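Local coordinates for probable transcriptional regulator, LysR family protein (Rhodococcus sp., PDB 2QL3), which probably acts as a DNA-binding transcriptional regulator of the LysR family, of which this chain is the C-terminal substrate-binding domain, at residues Q49-E54 and A187-A192; R159-V162 and P168-V171; D41-L46 and A111-N116; Y25-E30 and I202-A207; A99-H104 and L149-L154. One frame throughout, in Å; residues are numbered along the deposited sequence.

Contact 1. Residues Q49-E54 and A187-A192; sequences QLEGGE and AWHQEA
Glu51 sets its CG anti to its carbonyl carbon (chi1 -71°) and then bends at chi2 (-78°), which turns the carboxylate back toward strand 182-189. His189 comes to meet it with CG anti to the backbone N. The two side chains cross at about a right angle, and the carboxylate approaches the NE2 edge of the imidazole near its plane: His189 NE2 lies 3.0 Å from Glu51 OE1 and also 3.0 Å from Glu51 OE2, so neither oxygen is singled out. The carboxylate plane itself is turned 75° from the ring. At the other nitrogen, His189 ND1 accepts from Glu191 N (3.2 Å) almost in the ring plane, which fixes the ring's rotation within the type I turn from His189 to Ala192. Here the last turn of helix 43-51 lies against a strand of the central sheet, in a lobe of the periplasmic-binding-protein fold. Leu50 supplies the apolar part, its CD2 resting 4.3 Å from Trp188 CA while its side chain also packs on Trp69, whose ring meets that of His189. The helix ends in a Schellman motif: Glu54 N binds Gln49 O (3.0 Å), and Gly53 N reaches Leu50 O weakly (3.3 Å). Gly53 has positive phi, a conformation a residue without a side chain adopts readily. Glu68 brings a second carboxylate close to Glu51, and the imidazole, if protonated, would probably ease that crowding of like charge.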
# COMPACT_ATOMS: atom_id res chain seq x y z
N GLN A 49 -16.36 -11.31 7.38
CA GLN A 49 -16.86 -10.24 8.24
C GLN A 49 -18.26 -9.79 7.83
O GLN A 49 -19.18 -9.73 8.69
CB GLN A 49 -15.82 -9.09 8.31
CG GLN A 49 -14.59 -9.54 9.08
CD GLN A 49 -13.30 -8.71 8.81
OE1 GLN A 49 -12.18 -9.25 8.92
NE2 GLN A 49 -13.45 -7.44 8.53
N LEU A 50 -18.47 -9.54 6.54
CA LEU A 50 -19.81 -9.20 6.03
C LEU A 50 -20.88 -10.27 6.33
O LEU A 50 -21.99 -9.96 6.76
CB LEU A 50 -19.80 -8.86 4.54
CG LEU A 50 -20.98 -8.01 3.97
CD1 LEU A 50 -21.00 -6.58 4.47
CD2 LEU A 50 -20.91 -7.92 2.45
N GLU A 51 -20.56 -11.54 6.11
CA GLU A 51 -21.52 -12.62 6.44
C GLU A 51 -21.89 -12.62 7.92
O GLU A 51 -23.04 -12.90 8.27
CB GLU A 51 -21.01 -14.04 6.08
CG GLU A 51 -20.95 -14.36 4.59
CD GLU A 51 -22.30 -14.68 3.96
OE1 GLU A 51 -23.22 -15.21 4.66
OE2 GLU A 51 -22.42 -14.39 2.73
N GLY A 52 -20.91 -12.36 8.79
CA GLY A 52 -21.20 -12.41 10.23
C GLY A 52 -21.73 -11.14 10.89
O GLY A 52 -21.86 -11.08 12.13
N GLY A 53 -21.99 -10.10 10.08
CA GLY A 53 -22.52 -8.85 10.54
C GLY A 53 -21.53 -7.89 11.15
O GLY A 53 -21.91 -6.95 11.84
N GLU A 54 -20.25 -8.13 10.94
CA GLU A 54 -19.22 -7.30 11.50
C GLU A 54 -19.07 -6.05 10.65
O GLU A 54 -18.56 -5.04 11.14
CB GLU A 54 -17.86 -8.03 11.54
CG GLU A 54 -17.76 -9.15 12.57
CD GLU A 54 -16.36 -9.79 12.54
OE1 GLU A 54 -16.22 -10.93 12.03
OE2 GLU A 54 -15.39 -9.13 13.02
N ALA A 187 -21.61 -2.94 -1.65
CA ALA A 187 -22.29 -4.23 -1.49
C ALA A 187 -22.79 -4.47 -0.09
O ALA A 187 -22.28 -3.91 0.88
CB ALA A 187 -21.33 -5.39 -1.96
N TRP A 188 -23.85 -5.25 0.03
CA TRP A 188 -24.35 -5.67 1.33
C TRP A 188 -25.05 -6.99 1.14
O TRP A 188 -25.39 -7.35 0.04
CB TRP A 188 -25.30 -4.65 1.95
CG TRP A 188 -26.57 -4.41 1.16
CD1 TRP A 188 -27.78 -4.98 1.38
CD2 TRP A 188 -26.72 -3.56 0.01
NE1 TRP A 188 -28.71 -4.53 0.43
CE2 TRP A 188 -28.08 -3.66 -0.41
CE3 TRP A 188 -25.83 -2.72 -0.69
CZ2 TRP A 188 -28.58 -2.92 -1.48
CZ3 TRP A 188 -26.32 -2.00 -1.77
CH2 TRP A 188 -27.69 -2.11 -2.17
N HIS A 189 -25.29 -7.72 2.21
CA HIS A 189 -25.86 -9.06 2.10
C HIS A 189 -27.40 -9.01 1.94
O HIS A 189 -28.07 -8.34 2.71
CB HIS A 189 -25.41 -9.79 3.37
CG HIS A 189 -25.52 -11.28 3.31
ND1 HIS A 189 -26.73 -11.94 3.35
CD2 HIS A 189 -24.56 -12.24 3.31
CE1 HIS A 189 -26.51 -13.25 3.35
NE2 HIS A 189 -25.20 -13.45 3.34
N GLN A 190 -27.93 -9.70 0.91
CA GLN A 190 -29.37 -9.94 0.68
C GLN A 190 -30.23 -10.10 1.91
O GLN A 190 -31.40 -9.73 1.90
CB GLN A 190 -29.55 -11.28 -0.03
CG GLN A 190 -30.19 -11.22 -1.37
CD GLN A 190 -29.79 -12.40 -2.15
OE1 GLN A 190 -29.79 -13.54 -1.64
NE2 GLN A 190 -29.34 -12.15 -3.37
N GLU A 191 -29.68 -10.73 2.93
CA GLU A 191 -30.48 -11.15 4.08
C GLU A 191 -30.28 -10.25 5.26
O GLU A 191 -30.89 -10.46 6.29
CB GLU A 191 -30.02 -12.53 4.51
CG GLU A 191 -29.89 -13.47 3.32
CD GLU A 191 -30.99 -14.48 3.23
OE1 GLU A 191 -31.97 -14.48 4.03
OE2 GLU A 191 -30.84 -15.33 2.34
N ALA A 192 -29.35 -9.29 5.14
CA ALA A 192 -29.16 -8.31 6.20
C ALA A 192 -30.40 -7.42 6.38
O ALA A 192 -31.07 -7.08 5.41
CB ALA A 192 -27.93 -7.45 5.91

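Contact 2. Residues R159-V162 and P168-V171; sequences RVDV and PVVV
An inverse gamma turn centred on Asp161 carries the loop after strand 152-154 past Pro168 and Val169, where the chain returns toward strand 169-173. The turn is closed by Val162 N donating to Val160 O (2.7 Å). It leaves Asp161 O facing the returning chain, where Val169 N binds it at 3.0 Å from above the carbonyl plane, 44° out of it. Pro168, which has no N-H to offer, brings its CA to 3.2 Å from Asp161 O in a CA-H...O contact. Val162 and Pro168 form a single beta bridge.

The Asp161 side chain has its CG anti to the carbonyl carbon (chi1 -73°), which lays it alongside the strand. A water links the Asp161 carboxylate to the strand backbone: it donates to Asp161 OD1 (2.7 Å) and accepts from Val171 N (3.1 Å). The same OD1 forms a salt bridge with Arg157, so a short acid suits this place, close to the strand yet able to reach both partners. Across the contact, Asp161 OD2 passes the methyl Val171 CG2 at 4.1 Å.

Val160 and Val162 pack on Val162 and Val160 of the second subunit. The arrangement is that of an isolated beta bridge closing a short surface loop, here beside the central sheet and at the subunit interface.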
# COMPACT_ATOMS: atom_id res chain seq x y z
N ARG A 159 -4.03 9.59 -9.23
CA ARG A 159 -4.18 10.83 -10.00
C ARG A 159 -2.91 11.43 -10.59
O ARG A 159 -2.98 12.08 -11.65
CB ARG A 159 -4.98 11.89 -9.22
CG ARG A 159 -6.17 12.42 -10.09
CD ARG A 159 -7.38 12.94 -9.33
NE ARG A 159 -8.60 12.15 -9.52
CZ ARG A 159 -9.47 11.86 -8.55
NH1 ARG A 159 -9.25 12.26 -7.30
NH2 ARG A 159 -10.57 11.15 -8.80
N VAL A 160 -1.78 11.24 -9.89
CA VAL A 160 -0.48 11.72 -10.33
C VAL A 160 0.42 10.54 -10.71
O VAL A 160 0.66 9.67 -9.89
CB VAL A 160 0.19 12.58 -9.23
CG1 VAL A 160 1.44 13.27 -9.75
CG2 VAL A 160 -0.74 13.64 -8.81
N ASP A 161 0.91 10.50 -11.96
CA ASP A 161 1.65 9.32 -12.46
C ASP A 161 3.10 9.23 -11.91
O ASP A 161 4.07 9.14 -12.68
CB ASP A 161 1.73 9.31 -14.00
CG ASP A 161 0.38 8.96 -14.68
OD1 ASP A 161 0.33 9.19 -15.93
OD2 ASP A 161 -0.58 8.43 -14.05
N VAL A 162 3.23 9.26 -10.57
CA VAL A 162 4.54 9.34 -9.92
C VAL A 162 4.51 8.34 -8.77
O VAL A 162 3.45 8.14 -8.16
CB VAL A 162 4.90 10.80 -9.45
CG1 VAL A 162 6.23 10.84 -8.76
CG2 VAL A 162 5.03 11.72 -10.70
N PRO A 168 8.38 8.45 -12.83
CA PRO A 168 7.09 8.46 -13.51
C PRO A 168 6.70 7.05 -13.89
O PRO A 168 7.52 6.12 -13.94
CB PRO A 168 7.34 9.31 -14.75
CG PRO A 168 8.75 8.96 -15.11
CD PRO A 168 9.49 8.74 -13.78
N VAL A 169 5.43 6.92 -14.18
CA VAL A 169 4.92 5.67 -14.62
C VAL A 169 4.14 6.04 -15.89
O VAL A 169 3.62 7.16 -16.02
CB VAL A 169 4.11 5.14 -13.45
CG1 VAL A 169 2.64 5.22 -13.66
CG2 VAL A 169 4.74 3.86 -12.86
N VAL A 170 4.09 5.11 -16.84
CA VAL A 170 3.48 5.34 -18.12
C VAL A 170 2.36 4.33 -18.29
O VAL A 170 2.59 3.11 -18.36
CB VAL A 170 4.48 5.21 -19.30
CG1 VAL A 170 3.74 5.47 -20.68
CG2 VAL A 170 5.71 6.15 -19.09
N VAL A 171 1.15 4.87 -18.38
CA VAL A 171 -0.10 4.10 -18.26
C VAL A 171 -0.62 4.01 -19.67
O VAL A 171 -0.74 5.01 -20.38
CB VAL A 171 -1.08 4.85 -17.28
CG1 VAL A 171 -2.45 4.30 -17.33
CG2 VAL A 171 -0.55 4.78 -15.83
O HOH W 1 0.93 8.00 -18.24

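Contact 3. Residues D41-L46 and A111-N116; sequences DTQNRL and APPSTN. With PO4 (phosphate ion), chain O; PO4 (phosphate ion), chain Q.
Gln43 reaches across to Pro112 and Pro113 with the flat end of an extended chain, and this is the close-packed part of the contact. Its CG is anti to the backbone N (chi1 169°), which sends the amide straight at the prolines. Gln43 NE2 comes to 3.4 Å from Pro112 CB, crossing that ring at about a right angle, and OE1 stands 3.7 Å from Pro113 CB. The peptide before Pro113 is cis, a form proline tolerates well, and the bend leaves a CB of each ring within reach of the amide. These are van der Waals touches; the polar link is a water that accepts from Gln43 N (2.7 Å) and donates to Pro112 O (2.7 Å).

Toward the N-terminal end of helix 43-51 the contact gives way to a looser, polar, solvent-facing region. A phosphate, probably from the crystallisation liquor, sits there, and Asn44 N donates nearly straight (171°) to its O1 at 2.8 Å. The N-H groups and dipole of this helix end would probably favour such an anion. Asp41 OD1 is gripped twice, by Thr42 N on its anti lone pair and by Arg45 NE (2.8 Å) in a salt bridge. Arg45 NH1 adds a weak bond to a second phosphate at the guanidinium edge.

Leu46 packs inward on Ala58 and Val60 of strand 57-61, and Pro113 on Tyr61, Tyr12 and Leu63; the Gln43 amide bridges helix 43-51 and the turn leading into helix 114-125, between the two lobes.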
# COMPACT_ATOMS: atom_id res chain seq x y z
N ASP A 41 -9.80 -5.08 4.38
CA ASP A 41 -9.43 -6.51 4.54
C ASP A 41 -9.32 -7.23 3.26
O ASP A 41 -9.81 -6.73 2.26
CB ASP A 41 -10.32 -7.29 5.52
CG ASP A 41 -9.48 -8.03 6.53
OD1 ASP A 41 -8.44 -8.67 6.15
OD2 ASP A 41 -9.86 -7.97 7.71
N THR A 42 -8.61 -8.36 3.30
CA THR A 42 -8.35 -9.16 2.12
C THR A 42 -9.65 -9.85 1.72
O THR A 42 -10.66 -9.76 2.41
CB THR A 42 -7.34 -10.27 2.46
OG1 THR A 42 -7.89 -11.06 3.50
CG2 THR A 42 -6.02 -9.68 2.95
N GLN A 43 -9.61 -10.58 0.62
CA GLN A 43 -10.84 -11.01 0.00
C GLN A 43 -11.75 -11.90 0.88
O GLN A 43 -12.89 -11.55 1.10
CB GLN A 43 -10.52 -11.68 -1.31
CG GLN A 43 -11.66 -12.42 -1.94
CD GLN A 43 -11.23 -13.14 -3.21
OE1 GLN A 43 -11.71 -12.80 -4.28
NE2 GLN A 43 -10.35 -14.16 -3.08
N ASN A 44 -11.27 -13.06 1.33
CA ASN A 44 -12.11 -13.91 2.22
C ASN A 44 -12.47 -13.28 3.56
O ASN A 44 -13.56 -13.51 4.08
CB ASN A 44 -11.50 -15.29 2.46
CG ASN A 44 -11.18 -16.02 1.14
OD1 ASN A 44 -11.59 -15.58 0.07
ND2 ASN A 44 -10.51 -17.15 1.22
N ARG A 45 -11.55 -12.53 4.13
CA ARG A 45 -11.75 -12.00 5.45
C ARG A 45 -12.85 -10.99 5.37
O ARG A 45 -13.75 -11.01 6.23
CB ARG A 45 -10.43 -11.46 6.07
CG ARG A 45 -9.40 -12.56 6.38
CD ARG A 45 -8.02 -11.97 6.87
NE ARG A 45 -8.21 -10.89 7.85
CZ ARG A 45 -7.96 -10.98 9.16
NH1 ARG A 45 -8.23 -9.95 9.95
NH2 ARG A 45 -7.47 -12.09 9.68
N LEU A 46 -12.88 -10.16 4.33
CA LEU A 46 -13.99 -9.13 4.19
C LEU A 46 -15.34 -9.85 4.00
O LEU A 46 -16.36 -9.50 4.61
CB LEU A 46 -13.74 -8.18 3.00
CG LEU A 46 -14.25 -6.71 3.19
CD1 LEU A 46 -13.35 -6.08 4.24
CD2 LEU A 46 -14.19 -5.88 1.96
N ALA A 111 -3.26 -9.56 -5.31
CA ALA A 111 -4.19 -9.13 -4.25
C ALA A 111 -5.57 -9.56 -4.69
O ALA A 111 -6.29 -8.75 -5.27
CB ALA A 111 -4.11 -7.60 -4.02
N PRO A 112 -5.96 -10.85 -4.40
CA PRO A 112 -7.26 -11.31 -4.88
C PRO A 112 -8.39 -10.29 -4.55
O PRO A 112 -8.40 -9.71 -3.42
CB PRO A 112 -7.45 -12.67 -4.20
CG PRO A 112 -6.04 -13.16 -3.89
CD PRO A 112 -5.21 -11.89 -3.65
N PRO A 113 -9.32 -10.08 -5.49
CA PRO A 113 -9.53 -10.80 -6.76
C PRO A 113 -8.64 -10.32 -7.94
O PRO A 113 -8.78 -10.84 -9.05
CB PRO A 113 -10.98 -10.47 -7.09
CG PRO A 113 -11.10 -9.02 -6.56
CD PRO A 113 -10.32 -9.00 -5.31
N SER A 114 -7.73 -9.37 -7.71
CA SER A 114 -6.90 -8.84 -8.81
C SER A 114 -6.00 -9.88 -9.47
O SER A 114 -5.73 -9.76 -10.65
CB SER A 114 -6.04 -7.67 -8.34
OG SER A 114 -6.91 -6.56 -8.13
N THR A 115 -5.53 -10.84 -8.69
CA THR A 115 -4.56 -11.81 -9.14
C THR A 115 -5.16 -12.70 -10.24
O THR A 115 -4.54 -12.85 -11.27
CB THR A 115 -4.13 -12.72 -8.03
OG1 THR A 115 -3.97 -11.98 -6.83
CG2 THR A 115 -2.80 -13.50 -8.43
N ASN A 116 -6.36 -13.28 -10.00
CA ASN A 116 -7.03 -14.12 -10.99
C ASN A 116 -7.48 -13.27 -12.15
O ASN A 116 -7.43 -13.71 -13.30
CB ASN A 116 -8.28 -14.83 -10.42
CG ASN A 116 -7.97 -15.94 -9.46
OD1 ASN A 116 -6.82 -16.25 -9.15
ND2 ASN A 116 -9.04 -16.62 -9.01
P PO4 O . -7.81 -14.09 2.13
O1 PO4 O . -8.63 -14.03 0.87
O2 PO4 O . -8.40 -13.12 3.18
O3 PO4 O . -7.83 -15.40 2.83
O4 PO4 O . -6.37 -13.65 1.80
P PO4 Q . -8.35 -11.17 13.63
O1 PO4 Q . -9.67 -11.20 12.88
O2 PO4 Q . -8.61 -11.11 15.13
O3 PO4 Q . -7.56 -12.43 13.30
O4 PO4 Q . -7.55 -9.95 13.20
O HOH W 2 -7.42 -10.10 -0.90

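Contact 4. Residues Y25-E30 and I202-A207; sequences YAFTAE and IRFVTA
The Phe27 ring turns its edge toward the face of Phe204 in an offset edge-to-face pair, with centroids 6.0 Å apart and planes at 67°. Between the two rings the nearest atoms are Phe27 CD1 and Phe204 CD2, 4.0 Å apart. The rim of the Phe204 ring is occupied too: Ala26 CB lies in its plane 3.6 Å from CE2, and Glu30 OE2 approaches CE1 at 3.4 Å. That carboxylate is turned 77° from the ring, and its oxygen meets the slightly positive C-H edge, a contact likely to be mildly favourable. Phe204 CZ also comes to 3.4 Å from Ala26 O.

Phe204 thus lies across one turn of helix 20-30, from Ala26 to Glu30. Its CG is anti to the backbone N (chi1 179°), which carries the ring well out from helix 196-205, and the small side chain of Ala26 lets it come close to the backbone. Replacing Phe204 with an alanine would probably leave a gap between the two helices and the edge of Phe27 without the face it packs against. Phe27 also meets Phe201 edge-to-face, as well as the ring of Tyr31.

Helix 196-205 ends just beyond, where Ile202 O accepts from Thr206 OG1 (2.6 Å) and Thr206 N (3.2 Å) on opposite faces of its plane.

On the other side of helix 20-30, Tyr25 packs on Arg147 and Thr28 on Tyr133, both of the second subunit. Paired helices against a central sheet, the first also facing the partner subunit, are characteristic of the alpha/beta lobes of LysR effector-binding domains.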
# COMPACT_ATOMS: atom_id res chain seq x y z
N TYR A 25 -15.11 11.13 3.86
CA TYR A 25 -15.16 12.58 4.12
C TYR A 25 -16.54 13.13 3.79
O TYR A 25 -17.19 13.73 4.66
CB TYR A 25 -14.04 13.33 3.36
CG TYR A 25 -13.92 14.75 3.82
CD1 TYR A 25 -13.06 15.10 4.86
CD2 TYR A 25 -14.72 15.73 3.28
CE1 TYR A 25 -12.98 16.39 5.34
CE2 TYR A 25 -14.67 17.04 3.75
CZ TYR A 25 -13.79 17.35 4.78
OH TYR A 25 -13.70 18.63 5.25
N ALA A 26 -17.01 12.93 2.56
CA ALA A 26 -18.31 13.47 2.17
C ALA A 26 -19.44 12.93 3.07
O ALA A 26 -20.35 13.68 3.48
CB ALA A 26 -18.60 13.18 0.67
N PHE A 27 -19.40 11.64 3.40
CA PHE A 27 -20.49 11.05 4.21
C PHE A 27 -20.55 11.68 5.59
O PHE A 27 -21.63 12.15 6.05
CB PHE A 27 -20.41 9.49 4.22
CG PHE A 27 -21.51 8.83 5.06
CD1 PHE A 27 -22.82 8.76 4.58
CD2 PHE A 27 -21.23 8.32 6.32
CE1 PHE A 27 -23.83 8.20 5.37
CE2 PHE A 27 -22.24 7.78 7.11
CZ PHE A 27 -23.53 7.72 6.65
N THR A 28 -19.39 11.77 6.26
CA THR A 28 -19.34 12.20 7.63
C THR A 28 -19.59 13.68 7.75
O THR A 28 -20.06 14.14 8.78
CB THR A 28 -18.01 11.79 8.36
OG1 THR A 28 -16.85 12.13 7.58
CG2 THR A 28 -18.06 10.30 8.67
N ALA A 29 -19.29 14.39 6.65
CA ALA A 29 -19.64 15.80 6.46
C ALA A 29 -21.15 15.97 6.28
O ALA A 29 -21.73 16.84 6.90
CB ALA A 29 -18.88 16.41 5.28
N GLU A 30 -21.81 15.14 5.47
CA GLU A 30 -23.28 15.29 5.45
C GLU A 30 -24.02 14.92 6.71
O GLU A 30 -25.08 15.50 7.00
CB GLU A 30 -24.04 14.76 4.24
CG GLU A 30 -25.13 15.92 3.90
CD GLU A 30 -26.18 15.51 2.93
OE1 GLU A 30 -27.36 15.38 3.34
OE2 GLU A 30 -25.84 15.31 1.74
N ILE A 202 -25.55 3.93 1.57
CA ILE A 202 -25.75 3.41 0.27
C ILE A 202 -26.40 4.46 -0.66
O ILE A 202 -25.93 4.64 -1.78
CB ILE A 202 -26.62 2.11 0.31
CG1 ILE A 202 -25.86 1.00 1.08
CG2 ILE A 202 -27.07 1.70 -1.13
CD1 ILE A 202 -26.74 -0.17 1.67
N ARG A 203 -27.42 5.16 -0.19
CA ARG A 203 -28.12 6.17 -1.01
C ARG A 203 -27.16 7.34 -1.28
O ARG A 203 -27.16 7.91 -2.37
CB ARG A 203 -29.46 6.66 -0.36
CG ARG A 203 -30.55 5.59 -0.19
CD ARG A 203 -31.80 6.21 0.45
NE ARG A 203 -32.92 5.30 0.77
CZ ARG A 203 -33.89 5.59 1.66
NH1 ARG A 203 -33.86 6.74 2.33
NH2 ARG A 203 -34.89 4.75 1.90
N PHE A 204 -26.34 7.69 -0.28
CA PHE A 204 -25.47 8.84 -0.36
C PHE A 204 -24.33 8.59 -1.37
O PHE A 204 -24.02 9.47 -2.19
CB PHE A 204 -24.97 9.27 1.02
CG PHE A 204 -24.00 10.48 0.98
CD1 PHE A 204 -24.49 11.77 1.00
CD2 PHE A 204 -22.64 10.28 0.89
CE1 PHE A 204 -23.61 12.90 0.95
CE2 PHE A 204 -21.75 11.37 0.83
CZ PHE A 204 -22.25 12.70 0.85
N VAL A 205 -23.74 7.38 -1.37
CA VAL A 205 -22.62 7.11 -2.29
C VAL A 205 -23.06 6.72 -3.69
O VAL A 205 -22.24 6.69 -4.62
CB VAL A 205 -21.60 6.08 -1.72
CG1 VAL A 205 -21.11 6.51 -0.30
CG2 VAL A 205 -22.20 4.64 -1.73
N THR A 206 -24.33 6.39 -3.86
CA THR A 206 -24.88 6.09 -5.17
C THR A 206 -25.76 7.23 -5.74
O THR A 206 -26.49 7.02 -6.74
CB THR A 206 -25.64 4.76 -5.14
OG1 THR A 206 -26.71 4.86 -4.22
CG2 THR A 206 -24.75 3.66 -4.65
N ALA A 207 -25.67 8.42 -5.14
CA ALA A 207 -26.51 9.56 -5.55
C ALA A 207 -25.96 10.24 -6.80
O ALA A 207 -24.74 10.45 -6.89
CB ALA A 207 -26.62 10.55 -4.42

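Contact 5. Residues A99-H104 and L149-L154; sequences ADLAEH and LGWTLL
Trp151 NE1 is gripped by two carbonyls of the loop 99-104. The stronger bond runs to His104 O at 3.0 Å with an N-H...O angle of 147°, and the donor stands above that carbonyl plane, 66° out of it. The second, to Leu101 O at 3.3 Å, is weak. Both acceptors belong to a type I beta turn from Leu101 to His104, so the indole plugs into the turn that precedes strand 106-109, in one lobe of the alpha/beta substrate-binding domain. Leu101 O also accepts from His104 N (3.0 Å), the bond that closes the turn.

The indole is held on its face as well as at its N-H. Leu101 CB lies over the five-membered ring in a CH-pi contact, 3.9 Å from its centroid, and Leu101 CD2 meets Trp151 CD1 at 3.7 Å. A branched aliphatic side chain suits this place, since it can spread over a flat ring. Of its side chain, His104 brings CB to 3.7 Å from Trp151 CD1, while its imidazole leads off to meet His87.

Trp151 has CG between the backbone N and the carbonyl carbon (chi1 59°), and this swings the indole toward the turn. A phenylalanine here would probably leave the carbonyl of His104 without its N-H donor and the turn less firmly held.

Backbone bonds tie Trp151 to Pro105 and Val107, and its side chain packs on Leu83 and Met106. At the benzene end of the indole, Leu153 CD2 sits in the ring plane, 4.0 Å from Trp151 CZ3.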
# COMPACT_ATOMS: atom_id res chain seq x y z
N ALA A 99 -0.07 -9.22 -25.76
CA ALA A 99 0.76 -10.22 -26.42
C ALA A 99 2.19 -9.73 -26.68
O ALA A 99 3.11 -10.56 -26.74
CB ALA A 99 0.09 -10.67 -27.74
N ASP A 100 2.37 -8.41 -26.84
CA ASP A 100 3.68 -7.81 -27.15
C ASP A 100 4.62 -7.76 -25.93
O ASP A 100 5.80 -7.54 -26.07
CB ASP A 100 3.55 -6.43 -27.80
CG ASP A 100 2.86 -6.50 -29.19
OD1 ASP A 100 2.63 -5.44 -29.83
OD2 ASP A 100 2.52 -7.63 -29.63
N LEU A 101 4.06 -8.00 -24.76
CA LEU A 101 4.79 -8.03 -23.49
C LEU A 101 4.94 -9.46 -22.96
O LEU A 101 5.44 -9.67 -21.87
CB LEU A 101 4.02 -7.19 -22.47
CG LEU A 101 4.08 -5.68 -22.73
CD1 LEU A 101 2.94 -5.06 -21.97
CD2 LEU A 101 5.46 -5.16 -22.22
N ALA A 102 4.49 -10.45 -23.73
CA ALA A 102 4.54 -11.84 -23.25
C ALA A 102 5.93 -12.28 -22.80
O ALA A 102 6.07 -13.12 -21.88
CB ALA A 102 3.96 -12.82 -24.31
N GLU A 103 6.96 -11.76 -23.46
CA GLU A 103 8.32 -12.16 -23.11
C GLU A 103 9.08 -11.16 -22.20
O GLU A 103 10.22 -11.39 -21.87
CB GLU A 103 9.13 -12.56 -24.37
CG GLU A 103 8.61 -13.88 -25.04
CD GLU A 103 8.92 -15.16 -24.20
OE1 GLU A 103 10.11 -15.60 -24.17
OE2 GLU A 103 7.98 -15.73 -23.56
N HIS A 104 8.43 -10.06 -21.79
CA HIS A 104 9.05 -9.08 -20.86
C HIS A 104 8.62 -9.45 -19.44
O HIS A 104 7.49 -9.95 -19.25
CB HIS A 104 8.56 -7.67 -21.17
CG HIS A 104 9.10 -7.10 -22.43
ND1 HIS A 104 8.46 -7.23 -23.64
CD2 HIS A 104 10.22 -6.36 -22.66
CE1 HIS A 104 9.18 -6.63 -24.58
NE2 HIS A 104 10.24 -6.08 -24.00
N LEU A 149 11.70 -2.60 -13.17
CA LEU A 149 11.76 -4.03 -12.82
C LEU A 149 10.72 -4.91 -13.55
O LEU A 149 10.78 -6.16 -13.46
CB LEU A 149 11.62 -4.16 -11.29
CG LEU A 149 12.75 -3.60 -10.45
CD1 LEU A 149 12.31 -3.54 -8.99
CD2 LEU A 149 13.95 -4.54 -10.55
N GLY A 150 9.77 -4.29 -14.24
CA GLY A 150 8.94 -4.97 -15.22
C GLY A 150 7.70 -4.12 -15.62
O GLY A 150 7.72 -2.92 -15.49
N TRP A 151 6.67 -4.76 -16.17
CA TRP A 151 5.43 -4.09 -16.52
C TRP A 151 4.37 -4.65 -15.59
O TRP A 151 4.50 -5.79 -15.10
CB TRP A 151 5.08 -4.36 -18.00
CG TRP A 151 4.90 -5.82 -18.38
CD1 TRP A 151 5.87 -6.67 -18.85
CD2 TRP A 151 3.69 -6.58 -18.35
NE1 TRP A 151 5.34 -7.91 -19.10
CE2 TRP A 151 4.00 -7.89 -18.79
CE3 TRP A 151 2.36 -6.29 -17.97
CZ2 TRP A 151 3.05 -8.90 -18.89
CZ3 TRP A 151 1.41 -7.30 -18.08
CH2 TRP A 151 1.76 -8.59 -18.54
N THR A 152 3.29 -3.90 -15.37
CA THR A 152 2.16 -4.48 -14.66
C THR A 152 0.82 -4.21 -15.32
O THR A 152 0.73 -3.52 -16.33
CB THR A 152 2.13 -4.09 -13.14
OG1 THR A 152 1.32 -5.06 -12.44
CG2 THR A 152 1.60 -2.63 -12.90
N LEU A 153 -0.22 -4.77 -14.75
CA LEU A 153 -1.56 -4.28 -15.07
C LEU A 153 -2.33 -3.99 -13.81
O LEU A 153 -2.25 -4.74 -12.85
CB LEU A 153 -2.31 -5.24 -16.00
CG LEU A 153 -2.65 -6.68 -15.74
CD1 LEU A 153 -4.12 -6.77 -15.36
CD2 LEU A 153 -2.42 -7.50 -17.00
N LEU A 154 -3.07 -2.88 -13.85
CA LEU A 154 -3.75 -2.32 -12.68
C LEU A 154 -5.15 -1.87 -13.06
O LEU A 154 -5.40 -1.40 -14.18
CB LEU A 154 -2.96 -1.12 -12.09
CG LEU A 154 -1.54 -1.36 -11.47
CD1 LEU A 154 -0.88 -0.05 -11.17
CD2 LEU A 154 -1.46 -2.32 -10.23

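Contacts 1 and 4 lie in one lobe, contacts 2 and 5 in the other, and contact 3 joins the two. Contacts 1 and 3 share helix 43-51 and have centres about 17 Å apart; contacts 1 and 4 touch where Trp188 meets Ile202. Contacts 1, 2 and 5 all reach the same mixed sheet, although contacts 1 and 5 are about 37 Å apart between centres. Along the chain, contact 4 encloses all the others, and contact 5 closes before contact 2 opens. The first lobe is therefore built from both ends of the chain and the second from its middle, as in periplasmic-binding-protein folds. Contacts 2 and 4 both touch the second subunit.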